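Local coordinates for methyl-CpG-binding domain protein 1 (Homo sapiens, PDB 6D1T) that recognises methylated CpG dinucleotides in promoter DNA through its methyl-CpG-binding domain and represses transcription by recruiting silencing factors, at residues A[8-13]-A[35-40]. Sequence-based numbering, arbitrary orientation.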
loop_
_atom_site.group_PDB
_atom_site.type_symbol
_atom_site.label_atom_id
_atom_site.label_comp_id
_atom_site.label_asym_id
_atom_site.label_seq_id
_atom_site.Cartn_x
_atom_site.Cartn_y
_atom_site.Cartn_z
ATOM N N LEU A 8 8.612 1.240 4.421
ATOM C CA LEU A 8 8.584 2.526 5.097
ATOM C C LEU A 8 7.260 2.721 5.815
ATOM O O LEU A 8 6.250 2.365 5.325
ATOM C CB LEU A 8 8.730 3.647 4.080
ATOM C CG LEU A 8 10.002 3.615 3.249
ATOM C CD1 LEU A 8 10.027 4.820 2.338
ATOM C CD2 LEU A 8 11.251 3.579 4.133
ATOM N N ASP A 9 7.300 3.399 6.941
ATOM C CA ASP A 9 6.083 3.740 7.637
ATOM C C ASP A 9 5.102 4.436 6.680
ATOM O O ASP A 9 5.491 5.257 5.836
ATOM C CB ASP A 9 6.381 4.656 8.816
ATOM C CG ASP A 9 7.336 4.038 9.803
ATOM O OD1 ASP A 9 7.170 2.851 10.097
ATOM O OD2 ASP A 9 8.227 4.752 10.275
ATOM N N CYS A 10 3.837 4.165 6.880
ATOM C CA CYS A 10 2.810 4.870 6.180
ATOM C C CYS A 10 1.846 5.504 7.199
ATOM O O CYS A 10 0.882 4.878 7.602
ATOM C CB CYS A 10 2.065 3.940 5.225
ATOM S SG CYS A 10 0.740 4.801 4.352
ATOM N N PRO A 11 2.119 6.750 7.618
ATOM C CA PRO A 11 1.299 7.458 8.649
ATOM C C PRO A 11 -0.100 7.891 8.166
ATOM O O PRO A 11 -1.012 7.943 8.943
ATOM C CB PRO A 11 2.105 8.699 9.042
ATOM C CG PRO A 11 3.102 8.910 7.905
ATOM C CD PRO A 11 3.292 7.564 7.237
ATOM N N ALA A 12 -0.281 8.171 6.893
ATOM C CA ALA A 12 -1.639 8.373 6.348
ATOM C C ALA A 12 -2.576 7.240 6.782
ATOM O O ALA A 12 -3.770 7.479 6.956
ATOM C CB ALA A 12 -1.590 8.455 4.844
ATOM N N LEU A 13 -2.054 6.023 6.924
ATOM C CA LEU A 13 -2.877 4.856 7.308
ATOM C C LEU A 13 -2.829 4.629 8.810
ATOM O O LEU A 13 -3.738 4.065 9.350
ATOM C CB LEU A 13 -2.384 3.594 6.594
ATOM C CG LEU A 13 -2.806 3.453 5.136
ATOM C CD1 LEU A 13 -2.387 2.119 4.604
ATOM C CD2 LEU A 13 -4.307 3.642 4.958
ATOM N N THR A 35 2.632 -1.082 -5.655
ATOM C CA THR A 35 2.675 -0.613 -4.312
ATOM C C THR A 35 2.108 -1.713 -3.405
ATOM O O THR A 35 1.062 -2.261 -3.728
ATOM C CB THR A 35 1.876 0.687 -4.194
ATOM O OG1 THR A 35 2.585 1.725 -4.861
ATOM C CG2 THR A 35 1.651 1.121 -2.770
ATOM N N TYR A 36 2.802 -2.015 -2.301
ATOM C CA TYR A 36 2.395 -3.037 -1.308
ATOM C C TYR A 36 2.211 -2.396 0.088
ATOM O O TYR A 36 2.881 -1.405 0.445
ATOM C CB TYR A 36 3.440 -4.154 -1.269
ATOM C CG TYR A 36 3.608 -4.839 -2.602
ATOM C CD1 TYR A 36 2.737 -5.831 -3.013
ATOM C CD2 TYR A 36 4.631 -4.494 -3.468
ATOM C CE1 TYR A 36 2.871 -6.452 -4.251
ATOM C CE2 TYR A 36 4.780 -5.107 -4.702
ATOM C CZ TYR A 36 3.895 -6.088 -5.107
ATOM O OH TYR A 36 4.037 -6.698 -6.335
ATOM N N TYR A 37 1.278 -2.932 0.883
ATOM C CA TYR A 37 1.162 -2.497 2.259
ATOM C C TYR A 37 1.279 -3.701 3.194
ATOM O O TYR A 37 1.028 -4.838 2.806
ATOM C CB TYR A 37 -0.130 -1.715 2.481
ATOM C CG TYR A 37 -0.152 -0.396 1.764
ATOM C CD1 TYR A 37 0.338 0.743 2.359
ATOM C CD2 TYR A 37 -0.628 -0.295 0.465
ATOM C CE1 TYR A 37 0.323 1.954 1.698
ATOM C CE2 TYR A 37 -0.645 0.915 -0.210
ATOM C CZ TYR A 37 -0.138 2.034 0.405
ATOM O OH TYR A 37 -0.121 3.217 -0.243
ATOM N N GLN A 38 1.689 -3.390 4.434
ATOM C CA GLN A 38 1.749 -4.316 5.504
ATOM C C GLN A 38 1.137 -3.655 6.754
ATOM O O GLN A 38 1.520 -2.533 7.194
ATOM C CB GLN A 38 3.177 -4.785 5.744
ATOM C CG GLN A 38 3.322 -5.608 7.018
ATOM C CD GLN A 38 4.731 -6.140 7.185
ATOM O OE1 GLN A 38 5.176 -7.016 6.449
ATOM N NE2 GLN A 38 5.453 -5.597 8.153
ATOM N N SER A 39 0.192 -4.397 7.316
ATOM C CA SER A 39 -0.584 -3.974 8.393
ATOM C C SER A 39 0.229 -4.046 9.699
ATOM O O SER A 39 1.256 -4.751 9.797
ATOM C CB SER A 39 -1.824 -4.814 8.491
ATOM O OG SER A 39 -1.563 -5.964 9.285
ATOM N N PRO A 40 -0.260 -3.369 10.729
ATOM C CA PRO A 40 0.432 -3.409 12.017
ATOM C C PRO A 40 0.609 -4.852 12.519
ATOM O O PRO A 40 1.629 -5.165 13.130
ATOM C CB PRO A 40 -0.417 -2.567 12.996
ATOM C CG PRO A 40 -1.575 -2.003 12.178
ATOM C CD PRO A 40 -1.354 -2.399 10.725
#
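Cys-10, just past the short strand 8-9, meets the ring of Tyr-37 with its sulfur. SG of Cys-10 lies anti to the backbone N (chi1 179°), which points it toward strand 33-38 and places it 3.9 Å from CE1 of Tyr-37. The approach is to the ring edge: SG of Cys-10 is 5.2 Å from the ring centroid of Tyr-37 and 77° off the ring normal, a sulfur-aromatic contact near the ring plane. Cys-10 and Tyr-37 are also nearest neighbours along the backbone, though their CA atoms are 8.5 Å apart, so side chains alone bridge them. That spacing fits the antiparallel sheet of the methyl-CpG-binding domain, in which strand 18-23 runs between 8-9 and 33-38. Cys-10 bonds through its backbone to Trp-17, while the side chains of both Cys-10 and Tyr-37 touch Arg-19. Farther along, the chain turns back over Pro-11 and Ala-12, and Leu-13 N donates to Cys-10 O at 3.2 Å, which brings the leucine to the same ring. CD1 of Leu-13 sits 3.8 Å from CD1 of Tyr-37 and 4.0 Å from CE1 of that ring, approaching obliquely, and the two side chains cross at about a right angle. CE1 of Tyr-37 is therefore shared by the sulfur and the methyl group. The ring is fixed at its far end as well, because its hydroxyl is hydrogen-bonded to the carbonyl oxygen of Phe-66, whose own ring packs edge-to-face with that of Tyr-37. The preceding residue, Tyr-36, packs instead on a modified base of the bound DNA.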